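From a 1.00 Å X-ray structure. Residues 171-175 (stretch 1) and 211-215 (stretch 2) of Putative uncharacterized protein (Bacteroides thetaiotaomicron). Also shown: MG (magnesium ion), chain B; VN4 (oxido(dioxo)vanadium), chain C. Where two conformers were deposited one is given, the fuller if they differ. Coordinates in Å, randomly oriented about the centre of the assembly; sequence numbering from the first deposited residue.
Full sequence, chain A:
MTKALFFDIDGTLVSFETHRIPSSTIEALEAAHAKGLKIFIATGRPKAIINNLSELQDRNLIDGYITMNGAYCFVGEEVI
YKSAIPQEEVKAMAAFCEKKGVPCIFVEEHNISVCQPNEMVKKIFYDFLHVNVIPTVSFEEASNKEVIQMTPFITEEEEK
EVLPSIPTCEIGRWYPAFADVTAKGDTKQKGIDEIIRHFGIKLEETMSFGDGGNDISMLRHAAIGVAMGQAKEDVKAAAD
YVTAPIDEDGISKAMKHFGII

Stretch 1 171-175: IGRWY
Stretch 2 211-215: DGGND

The contact is small, burying 203 Å² summed over both sides, and three residues dominate it: Asn214 (70 Å²), Trp174 (46 Å²) and Arg173 (39 Å²). Gly172 faces Asn214 with a CA to CA distance of 4.8 Å, and Trp174 faces Gly212 at 5.0 Å between CA atoms. As the numbering rises in stretch 1 it falls in stretch 2, so the two backbones run past each other in opposite directions. Stretch 1 is extended from Ile171 (phi/psi -133/124) through Gly172 (-135/157) and Arg173 (-126/141), then bends at Trp174 (-113/-6) and extends again at Tyr175 (-149/142). Stretch 2 has no regular helix or strand. Asp211 (-129/-5) leads into an extended Gly212 (-132/168), after which Gly213 (-59/-32), Asn214 (-77/2) and Asp215 (-99/-12) turn tightly enough for Asp215 N to donate to Gly212 O at 2.9 Å.

One direct hydrogen bond joins the stretches, from Asn214 N to Arg173 O, 2.9 Å long with an N-H...O angle of 136°. Gly213 N lies 3.3 Å from Arg173 O, but the angle is poor and this pair is not bonded. Water 1 serves both atoms instead, donating to Arg173 O at 3.0 Å and accepting from Gly213 N at 2.9 Å. Arg173 thus contributes through its carbonyl: its CA-to-CB bond points away, and its side chain (chi1 m, chi2 t, chi3 t, chi4 -118°) comes no nearer to stretch 2 than the 5.6 Å between Arg173 CB and Asn214 N.

Asn214 points its CA-to-CB bond toward stretch 1, with chi1 70° (p) and chi2 -30°. Asn214 CB lies 4.2 Å from Gly172 C. An ideal CB on Gly172 would come within 3.2 Å of Asn214 CB, a tight approach that glycine avoids. The amide suits its buried place because it offers both a donor and an acceptor: Asn214 ND2 donates to VN4 O3 at 2.9 Å and 164°, while Asn214 OD1 accepts from water 3 at 2.9 Å and sits 3.4 Å from Trp174 CB.

Trp174, also buried, has chi1 55° (p) and chi2 -84°. Its CA-to-CB bond points sideways and the end of the side chain leads away from stretch 2. The indole lays one face beneath VN4 O3, and Trp174 CB is 3.4 Å from VN4 O2, so the residue borders both Asn214 and the oxido group.

Water and metal extend the link. Water 2 donates to Trp174 O and to Asp211 OD2, each at 2.8 Å, and is itself a magnesium ligand at 2.1 Å from MG. Asp211 (chi1 73°, p; chi2 -45°) binds MG through OD1 at 2.1 Å, leaving OD2 for that water. Water 3, 2.1 Å from MG, also donates to Asp215 OD2 at 2.6 Å. With chi1 -60° (m) and chi2 -45°, Asp215 places OD2 2.9 Å from both Asp211 N and Gly212 N, accepting from each and bracing the turn.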

# COMPACT_ATOMS: atom_id res chain seq x y z
N ILE A 171 8.83 -4.87 6.89
CA ILE A 171 7.68 -5.73 6.92
C ILE A 171 6.50 -4.91 7.37
O ILE A 171 6.59 -4.28 8.44
CB ILE A 171 7.85 -6.96 7.83
CG1 ILE A 171 9.17 -7.69 7.64
CG2 ILE A 171 6.63 -7.82 7.58
CD1 ILE A 171 9.56 -8.41 8.91
N GLY A 172 5.42 -4.89 6.56
CA GLY A 172 4.23 -4.16 6.96
C GLY A 172 2.96 -4.93 6.73
O GLY A 172 2.95 -5.78 5.83
N ARG A 173 1.89 -4.63 7.40
CA ARG A 173 0.57 -5.23 7.05
C ARG A 173 -0.54 -4.17 6.82
O ARG A 173 -0.67 -3.17 7.51
CB ARG A 173 0.02 -6.16 8.10
CG ARG A 173 0.87 -7.25 8.63
CD ARG A 173 0.31 -8.29 9.60
NE ARG A 173 1.43 -9.22 9.89
CZ ARG A 173 1.42 -10.46 9.61
NH1 ARG A 173 0.32 -11.03 9.11
NH2 ARG A 173 2.48 -11.25 9.83
N TRP A 174 -1.40 -4.44 5.79
CA TRP A 174 -2.64 -3.78 5.53
C TRP A 174 -3.90 -4.60 5.69
O TRP A 174 -4.98 -4.13 5.64
CB TRP A 174 -2.64 -3.11 4.15
CG TRP A 174 -2.32 -3.93 2.94
CD1 TRP A 174 -1.05 -4.23 2.44
CD2 TRP A 174 -3.24 -4.54 2.03
NE1 TRP A 174 -1.14 -4.96 1.33
CE2 TRP A 174 -2.45 -5.17 1.02
CE3 TRP A 174 -4.62 -4.61 1.93
CZ2 TRP A 174 -2.98 -5.88 -0.06
CZ3 TRP A 174 -5.17 -5.30 0.86
CH2 TRP A 174 -4.36 -5.89 -0.09
N TYR A 175 -3.66 -5.88 5.93
CA TYR A 175 -4.73 -6.83 6.14
C TYR A 175 -4.22 -7.92 7.10
O TYR A 175 -3.00 -8.23 6.93
CB TYR A 175 -5.22 -7.43 4.82
CG TYR A 175 -6.51 -8.19 4.91
CD1 TYR A 175 -7.72 -7.50 4.89
CD2 TYR A 175 -6.54 -9.58 5.02
CE1 TYR A 175 -8.93 -8.18 4.98
CE2 TYR A 175 -7.72 -10.26 5.10
CZ TYR A 175 -8.91 -9.54 5.07
OH TYR A 175 -10.08 -10.25 5.18
N ASP A 211 -5.52 3.59 6.96
CA ASP A 211 -6.29 2.79 7.88
C ASP A 211 -5.49 1.67 8.51
O ASP A 211 -6.10 0.99 9.35
CB ASP A 211 -7.53 2.12 7.22
CG ASP A 211 -7.12 0.98 6.32
OD1 ASP A 211 -6.16 1.20 5.55
OD2 ASP A 211 -7.72 -0.13 6.42
N GLY A 212 -4.25 1.43 8.13
CA GLY A 212 -3.57 0.16 8.47
C GLY A 212 -2.19 0.36 9.02
O GLY A 212 -1.61 1.45 8.95
N GLY A 213 -1.64 -0.74 9.58
CA GLY A 213 -0.32 -0.66 10.13
C GLY A 213 0.74 -0.23 9.13
O GLY A 213 1.68 0.46 9.56
N ASN A 214 0.61 -0.57 7.87
CA ASN A 214 1.59 -0.18 6.88
C ASN A 214 1.47 1.30 6.45
O ASN A 214 2.23 1.74 5.62
CB ASN A 214 1.58 -1.07 5.64
CG ASN A 214 0.35 -0.93 4.74
OD1 ASN A 214 -0.72 -0.60 5.29
ND2 ASN A 214 0.44 -1.24 3.45
N ASP A 215 0.50 2.03 7.08
CA ASP A 215 0.37 3.43 6.89
C ASP A 215 1.00 4.24 8.01
O ASP A 215 1.08 5.46 7.90
CB ASP A 215 -1.12 3.82 6.80
CG ASP A 215 -1.82 3.13 5.66
OD1 ASP A 215 -1.19 3.13 4.55
OD2 ASP A 215 -2.96 2.65 5.84
MG MG B . -5.36 0.12 3.98
V VN4 C . -3.31 -0.26 1.11
O1 VN4 C . -3.87 0.18 -0.39
O2 VN4 C . -4.43 -0.77 2.38
O3 VN4 C . -1.62 -0.89 1.45
O HOH W 1 -2.52 -3.45 9.90
O HOH W 2 -5.95 -1.63 4.94
O HOH W 3 -3.51 0.27 4.95
O HOH W 4 -3.33 -2.15 0.14